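Local coordinates for protein 5-Carboxyvanillate Decarboxylase (Novosphingobium aromaticivorans, PDB 4QRN) that probably removes a carboxyl group from 5-carboxyvanillate as a manganese-binding carboxy-lyase of the amidohydrolase family, held here with a nitrobenzoate inhibitor, at residues S68-G71 against F72-Q75; P338-V342 against A343-R347. All blocks are in the same frame, centred on the assembly; numbering follows the deposited sequence.

Interaction 1 (S68-G71 against F72-Q75); sequences SLWG and FYAQ. With 1DF (4-hydroxy-3-methoxy-5-nitrobenzoic acid), chain F.
With CG anti to the carbonyl carbon in both Trp70 (chi1 -77°) and Tyr73 (chi1 -73°), the two rings meet one turn apart on helix 64-75, while Leu69, its CG anti to the backbone N, reaches forward to the phenol. The edge of Tyr73 is turned toward the face of the Trp70 six-membered ring, an edge-to-face pair with centroids 5.8 Å apart and planes at 58°. Trp70 CZ3 also rests on Tyr73 CB at 3.5 Å. Leu69 CD1 lies in the plane of the Tyr73 ring, at its edge, 3.6 Å from Tyr73 CE2, and Phe72 CD2 sits over one face. The helical bond from Tyr73 N to Leu69 O is 3.0 Å long. Tyr73 OH donates to carboxylate oxygen O2 of the bound 4-hydroxy-3-methoxy-5-nitrobenzoic acid at 2.5 Å, a short bond near the ring plane; the same hydroxyl is hydrogen-bonded to Arg80. A phenylalanine in place of Tyr73 would probably leave O2 without this donor and Arg80 without its hydroxyl partner. This face of helix 64-75, with Leu69 and Tyr73, forms part of the inhibitor pocket wall; Arg287 of the second subunit packs on Leu69. Trp70 NE1 is hydrogen-bonded to Ser113 O, after strand 106-111. Ile50 of helix 47-59 packs on Trp70 and Ala74, and Ala81 and Ile84 of helix 79-89 lie against Tyr73.

Interaction 2 (P338-V342 against A343-R347); sequences PYQYV and ADEVR. With 1DF (4-hydroxy-3-methoxy-5-nitrobenzoic acid), chain F.
Gln340 and Glu345 join loop 338-342 to helix 343-350: Gln340 NE2 donates to Glu345 OE2 at 2.9 Å, almost straight and in the amide plane, and uses the syn lone pair of that oxygen. The two side chains cross at about a right angle, with amide and carboxylate planes 52° apart. Both are extended beyond CG, and Gln340, its CG anti to the backbone N (chi1 -165°), spans the distance from the loop. Val342 meets the Glu345 stem at a slant, its CB 3.7 Å from Glu345 CG. A water accepts from Val342 N at 3.1 Å and is hydrogen-bonded to Gln340 O and to Glu345 OE1. Val342 is the N-cap of helix 343-350. Its carbonyl oxygen accepts from Glu345 N at 2.9 Å and, weakly, from Val346 N, as the first turn begins. Farther along that turn, Arg347 NH1 and Asp344 OD1 form a salt bridge of 2.9 Å. Across the subunit interface, Tyr273 of the second subunit is hydrogen-bonded to Glu345 OE2, so this carboxylate oxygen has partners from both chains, and Tyr277 of that subunit packs on Gln340, Val342 and Glu345. At the other end of the loop, Tyr339 lays one ring face over the aromatic ring of the bound inhibitor, and Thr112 is hydrogen-bonded to its hydroxyl.

In the fold
Interactions 1 and 2 have centres about 22 Å apart, yet they meet at the inhibitor, 68-75 at its carboxylate and 338-347 at its ring. There Tyr73 and Tyr339 pack edge-to-face, with Tyr73 CZ 4.0 Å from Tyr339 CE1. Trp70 CZ2 packs 3.7 Å from Tyr339 OH. Arg80, already a partner of interaction 1, is also hydrogen-bonded to Tyr339 O and to the inhibitor, and so connects the two contacts. Manganese, held by Glu41, His210 and Asp336, lies about 10 Å from the Leu69 side chain and about 8 Å from that of Gln340. Both contacts touch the second subunit, whose Arg274 also binds the inhibitor, so the pocket draws on both chains.

Interaction 1 (S68-G71 against F72-Q75)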
loop_
_atom_site.group_PDB
_atom_site.type_symbol
_atom_site.label_atom_id
_atom_site.label_comp_id
_atom_site.label_asym_id
_atom_site.label_seq_id
_atom_site.Cartn_x
_atom_site.Cartn_y
_atom_site.Cartn_z
ATOM N N SER A 68 0.078 -0.375 -21.114
ATOM C CA SER A 68 -1.184 -0.324 -20.373
ATOM C C SER A 68 -1.704 1.102 -20.218
ATOM O O SER A 68 -2.855 1.387 -20.518
ATOM C CB SER A 68 -0.965 -0.954 -19.016
ATOM O OG SER A 68 -2.155 -0.875 -18.259
ATOM N N LEU A 69 -0.860 1.999 -19.735
ATOM C CA LEU A 69 -1.295 3.342 -19.374
ATOM C C LEU A 69 -1.523 4.216 -20.607
ATOM O O LEU A 69 -2.588 4.833 -20.753
ATOM C CB LEU A 69 -0.218 3.979 -18.478
ATOM C CG LEU A 69 -0.480 5.390 -17.961
ATOM C CD1 LEU A 69 -1.683 5.395 -17.035
ATOM C CD2 LEU A 69 0.758 5.912 -17.254
ATOM N N TRP A 70 -0.518 4.272 -21.484
ATOM C CA TRP A 70 -0.576 5.172 -22.626
ATOM C C TRP A 70 -1.244 4.527 -23.837
ATOM O O TRP A 70 -1.825 5.232 -24.641
ATOM C CB TRP A 70 0.805 5.811 -22.912
ATOM C CG TRP A 70 0.989 6.892 -21.884
ATOM C CD1 TRP A 70 1.772 6.869 -20.762
ATOM C CD2 TRP A 70 0.222 8.085 -21.814
ATOM N NE1 TRP A 70 1.555 8.001 -20.001
ATOM C CE2 TRP A 70 0.601 8.755 -20.628
ATOM C CE3 TRP A 70 -0.761 8.654 -22.634
ATOM C CZ2 TRP A 70 0.023 9.941 -20.235
ATOM C CZ3 TRP A 70 -1.315 9.862 -22.238
ATOM C CH2 TRP A 70 -0.912 10.479 -21.057
ATOM N N GLY A 71 -1.229 3.199 -23.949
ATOM C CA GLY A 71 -2.114 2.559 -24.911
ATOM C C GLY A 71 -3.558 2.953 -24.605
ATOM O O GLY A 71 -4.372 3.239 -25.493
ATOM N N PHE A 72 -3.894 3.007 -23.321
ATOM C CA PHE A 72 -5.241 3.423 -22.910
ATOM C C PHE A 72 -5.499 4.904 -23.199
ATOM O O PHE A 72 -6.407 5.240 -23.963
ATOM C CB PHE A 72 -5.493 3.102 -21.423
ATOM C CG PHE A 72 -6.852 3.536 -20.926
ATOM C CD1 PHE A 72 -7.997 2.853 -21.330
ATOM C CD2 PHE A 72 -6.997 4.632 -20.081
ATOM C CE1 PHE A 72 -9.254 3.249 -20.870
ATOM C CE2 PHE A 72 -8.247 5.034 -19.631
ATOM C CZ PHE A 72 -9.379 4.340 -20.032
ATOM N N TYR A 73 -4.718 5.812 -22.626
ATOM C CA TYR A 73 -5.087 7.216 -22.787
ATOM C C TYR A 73 -4.949 7.704 -24.213
ATOM O O TYR A 73 -5.739 8.548 -24.645
ATOM C CB TYR A 73 -4.332 8.145 -21.803
ATOM C CG TYR A 73 -4.867 7.973 -20.409
ATOM C CD1 TYR A 73 -6.183 8.325 -20.110
ATOM C CD2 TYR A 73 -4.089 7.423 -19.407
ATOM C CE1 TYR A 73 -6.703 8.099 -18.849
ATOM C CE2 TYR A 73 -4.609 7.201 -18.147
ATOM C CZ TYR A 73 -5.905 7.532 -17.877
ATOM O OH TYR A 73 -6.440 7.286 -16.640
ATOM N N ALA A 74 -3.974 7.204 -24.952
ATOM C CA ALA A 74 -3.766 7.727 -26.289
ATOM C C ALA A 74 -4.698 7.105 -27.326
ATOM O O ALA A 74 -4.871 7.687 -28.392
ATOM C CB ALA A 74 -2.311 7.536 -26.701
ATOM N N GLN A 75 -5.315 5.957 -27.026
ATOM C CA GLN A 75 -6.130 5.240 -28.024
ATOM C C GLN A 75 -7.535 4.807 -27.575
ATOM O O GLN A 75 -8.350 4.433 -28.406
ATOM C CB GLN A 75 -5.378 4.010 -28.519
ATOM C CG GLN A 75 -3.973 4.329 -29.005
ATOM C CD GLN A 75 -3.229 3.099 -29.475
ATOM O OE1 GLN A 75 -2.725 3.059 -30.594
ATOM N NE2 GLN A 75 -3.150 2.087 -28.617
HETATM C C1 1DF F . -3.816 8.727 -13.582
HETATM C CO1 1DF F . -3.833 9.238 -12.315
HETATM C CO2 1DF F . -2.724 9.018 -14.429
HETATM C CM1 1DF F . -2.762 10.131 -11.977
HETATM C CM2 1DF F . -1.799 9.990 -14.104
HETATM O OM 1DF F . -0.753 10.345 -14.907
HETATM C CZ 1DF F . -1.869 10.672 -12.898
HETATM C CC 1DF F . -4.874 7.809 -14.074
HETATM C CV 1DF F . -0.472 9.501 -16.024
HETATM O O1 1DF F . -6.068 7.938 -13.575
HETATM O O2 1DF F . -4.584 6.982 -14.946
HETATM O O3 1DF F . -1.122 11.703 -12.632
HETATM N N 1DF F . -2.520 10.271 -10.499
HETATM O O11 1DF F . -1.583 10.874 -10.057
HETATM O O22 1DF F . -3.253 9.589 -9.729
#

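Interaction 2 (P338-V342 against A343-R347)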
loop_
_atom_site.group_PDB
_atom_site.type_symbol
_atom_site.label_atom_id
_atom_site.label_comp_id
_atom_site.label_asym_id
_atom_site.label_seq_id
_atom_site.Cartn_x
_atom_site.Cartn_y
_atom_site.Cartn_z
ATOM N N PRO A 338 -6.002 16.423 -15.137
ATOM C CA PRO A 338 -7.408 16.195 -15.493
ATOM C C PRO A 338 -7.868 14.774 -15.196
ATOM O O PRO A 338 -8.989 14.416 -15.578
ATOM C CB PRO A 338 -7.400 16.471 -16.999
ATOM C CG PRO A 338 -6.086 15.889 -17.453
ATOM C CD PRO A 338 -5.118 16.218 -16.308
ATOM N N TYR A 339 -7.011 13.971 -14.570
ATOM C CA TYR A 339 -7.361 12.597 -14.255
ATOM C C TYR A 339 -8.508 12.478 -13.266
ATOM O O TYR A 339 -9.240 11.485 -13.266
ATOM C CB TYR A 339 -6.128 11.841 -13.742
ATOM C CG TYR A 339 -5.033 11.810 -14.796
ATOM C CD1 TYR A 339 -5.123 10.952 -15.887
ATOM C CD2 TYR A 339 -3.913 12.635 -14.709
ATOM C CE1 TYR A 339 -4.157 10.930 -16.877
ATOM C CE2 TYR A 339 -2.929 12.637 -15.705
ATOM C CZ TYR A 339 -3.057 11.757 -16.767
ATOM O OH TYR A 339 -2.111 11.710 -17.748
ATOM N N GLN A 340 -8.647 13.475 -12.398
ATOM C CA GLN A 340 -9.680 13.476 -11.385
ATOM C C GLN A 340 -10.218 14.901 -11.213
ATOM O O GLN A 340 -9.969 15.567 -10.205
ATOM C CB GLN A 340 -9.144 12.878 -10.088
ATOM C CG GLN A 340 -10.242 12.519 -9.106
ATOM C CD GLN A 340 -9.812 11.434 -8.131
ATOM O OE1 GLN A 340 -8.842 10.704 -8.367
ATOM N NE2 GLN A 340 -10.526 11.344 -7.010
ATOM N N TYR A 341 -10.947 15.361 -12.225
ATOM C CA TYR A 341 -11.480 16.722 -12.286
ATOM C C TYR A 341 -12.940 16.675 -11.870
ATOM O O TYR A 341 -13.802 16.357 -12.677
ATOM C CB TYR A 341 -11.344 17.232 -13.728
ATOM C CG TYR A 341 -11.950 18.591 -13.986
ATOM C CD1 TYR A 341 -11.630 19.692 -13.194
ATOM C CD2 TYR A 341 -12.825 18.787 -15.044
ATOM C CE1 TYR A 341 -12.162 20.947 -13.434
ATOM C CE2 TYR A 341 -13.377 20.033 -15.297
ATOM C CZ TYR A 341 -13.050 21.111 -14.490
ATOM O OH TYR A 341 -13.604 22.347 -14.724
ATOM N N VAL A 342 -13.210 16.952 -10.601
ATOM C CA VAL A 342 -14.538 16.705 -10.039
ATOM C C VAL A 342 -14.957 17.877 -9.176
ATOM O O VAL A 342 -14.469 18.064 -8.067
ATOM C CB VAL A 342 -14.564 15.409 -9.186
ATOM C CG1 VAL A 342 -15.995 15.094 -8.790
ATOM C CG2 VAL A 342 -13.882 14.231 -9.919
ATOM N N ALA A 343 -15.872 18.695 -9.692
ATOM C CA ALA A 343 -16.326 19.865 -8.941
ATOM C C ALA A 343 -16.841 19.459 -7.557
ATOM O O ALA A 343 -16.614 20.176 -6.565
ATOM C CB ALA A 343 -17.401 20.620 -9.738
ATOM N N ASP A 344 -17.567 18.347 -7.472
ATOM C CA ASP A 344 -18.100 17.943 -6.172
ATOM C C ASP A 344 -16.997 17.644 -5.161
ATOM O O ASP A 344 -17.239 17.764 -3.958
ATOM C CB ASP A 344 -19.023 16.726 -6.313
ATOM C CG ASP A 344 -20.403 17.078 -6.796
ATOM O OD1 ASP A 344 -20.822 18.243 -6.696
ATOM O OD2 ASP A 344 -21.095 16.148 -7.230
ATOM N N GLU A 345 -15.809 17.242 -5.599
ATOM C CA GLU A 345 -14.705 17.033 -4.652
ATOM C C GLU A 345 -14.276 18.363 -4.048
ATOM O O GLU A 345 -14.010 18.423 -2.853
ATOM C CB GLU A 345 -13.537 16.317 -5.329
ATOM C CG GLU A 345 -13.845 14.862 -5.581
ATOM C CD GLU A 345 -12.694 14.060 -6.169
ATOM O OE1 GLU A 345 -11.671 14.646 -6.598
ATOM O OE2 GLU A 345 -12.851 12.813 -6.183
ATOM N N VAL A 346 -14.183 19.405 -4.867
ATOM C CA VAL A 346 -13.816 20.706 -4.338
ATOM C C VAL A 346 -14.858 21.141 -3.305
ATOM O O VAL A 346 -14.513 21.645 -2.242
ATOM C CB VAL A 346 -13.665 21.769 -5.449
ATOM C CG1 VAL A 346 -13.146 23.065 -4.845
ATOM C CG2 VAL A 346 -12.710 21.274 -6.546
ATOM N N ARG A 347 -16.149 20.941 -3.608
ATOM C CA ARG A 347 -17.194 21.309 -2.672
ATOM C C ARG A 347 -17.048 20.564 -1.356
ATOM O O ARG A 347 -17.246 21.142 -0.271
ATOM C CB ARG A 347 -18.577 21.066 -3.282
ATOM C CG ARG A 347 -18.816 21.900 -4.504
ATOM C CD ARG A 347 -20.263 21.776 -5.047
ATOM N NE ARG A 347 -20.382 22.595 -6.263
ATOM C CZ ARG A 347 -20.347 22.128 -7.512
ATOM N NH1 ARG A 347 -20.293 20.828 -7.777
ATOM N NH2 ARG A 347 -20.389 22.981 -8.518
HETATM C C1 1DF F . -3.816 8.727 -13.582
HETATM C CO1 1DF F . -3.833 9.238 -12.315
HETATM C CO2 1DF F . -2.724 9.018 -14.429
HETATM C CM1 1DF F . -2.762 10.131 -11.977
HETATM C CM2 1DF F . -1.799 9.990 -14.104
HETATM O OM 1DF F . -0.753 10.345 -14.907
HETATM C CZ 1DF F . -1.869 10.672 -12.898
HETATM C CC 1DF F . -4.874 7.809 -14.074
HETATM C CV 1DF F . -0.472 9.501 -16.024
HETATM O O1 1DF F . -6.068 7.938 -13.575
HETATM O O2 1DF F . -4.584 6.982 -14.946
HETATM O O3 1DF F . -1.122 11.703 -12.632
HETATM N N 1DF F . -2.520 10.271 -10.499
HETATM O O11 1DF F . -1.583 10.874 -10.057
HETATM O O22 1DF F . -3.253 9.589 -9.729
HETATM O O HOH W 1 -11.252 16.886 -8.208
#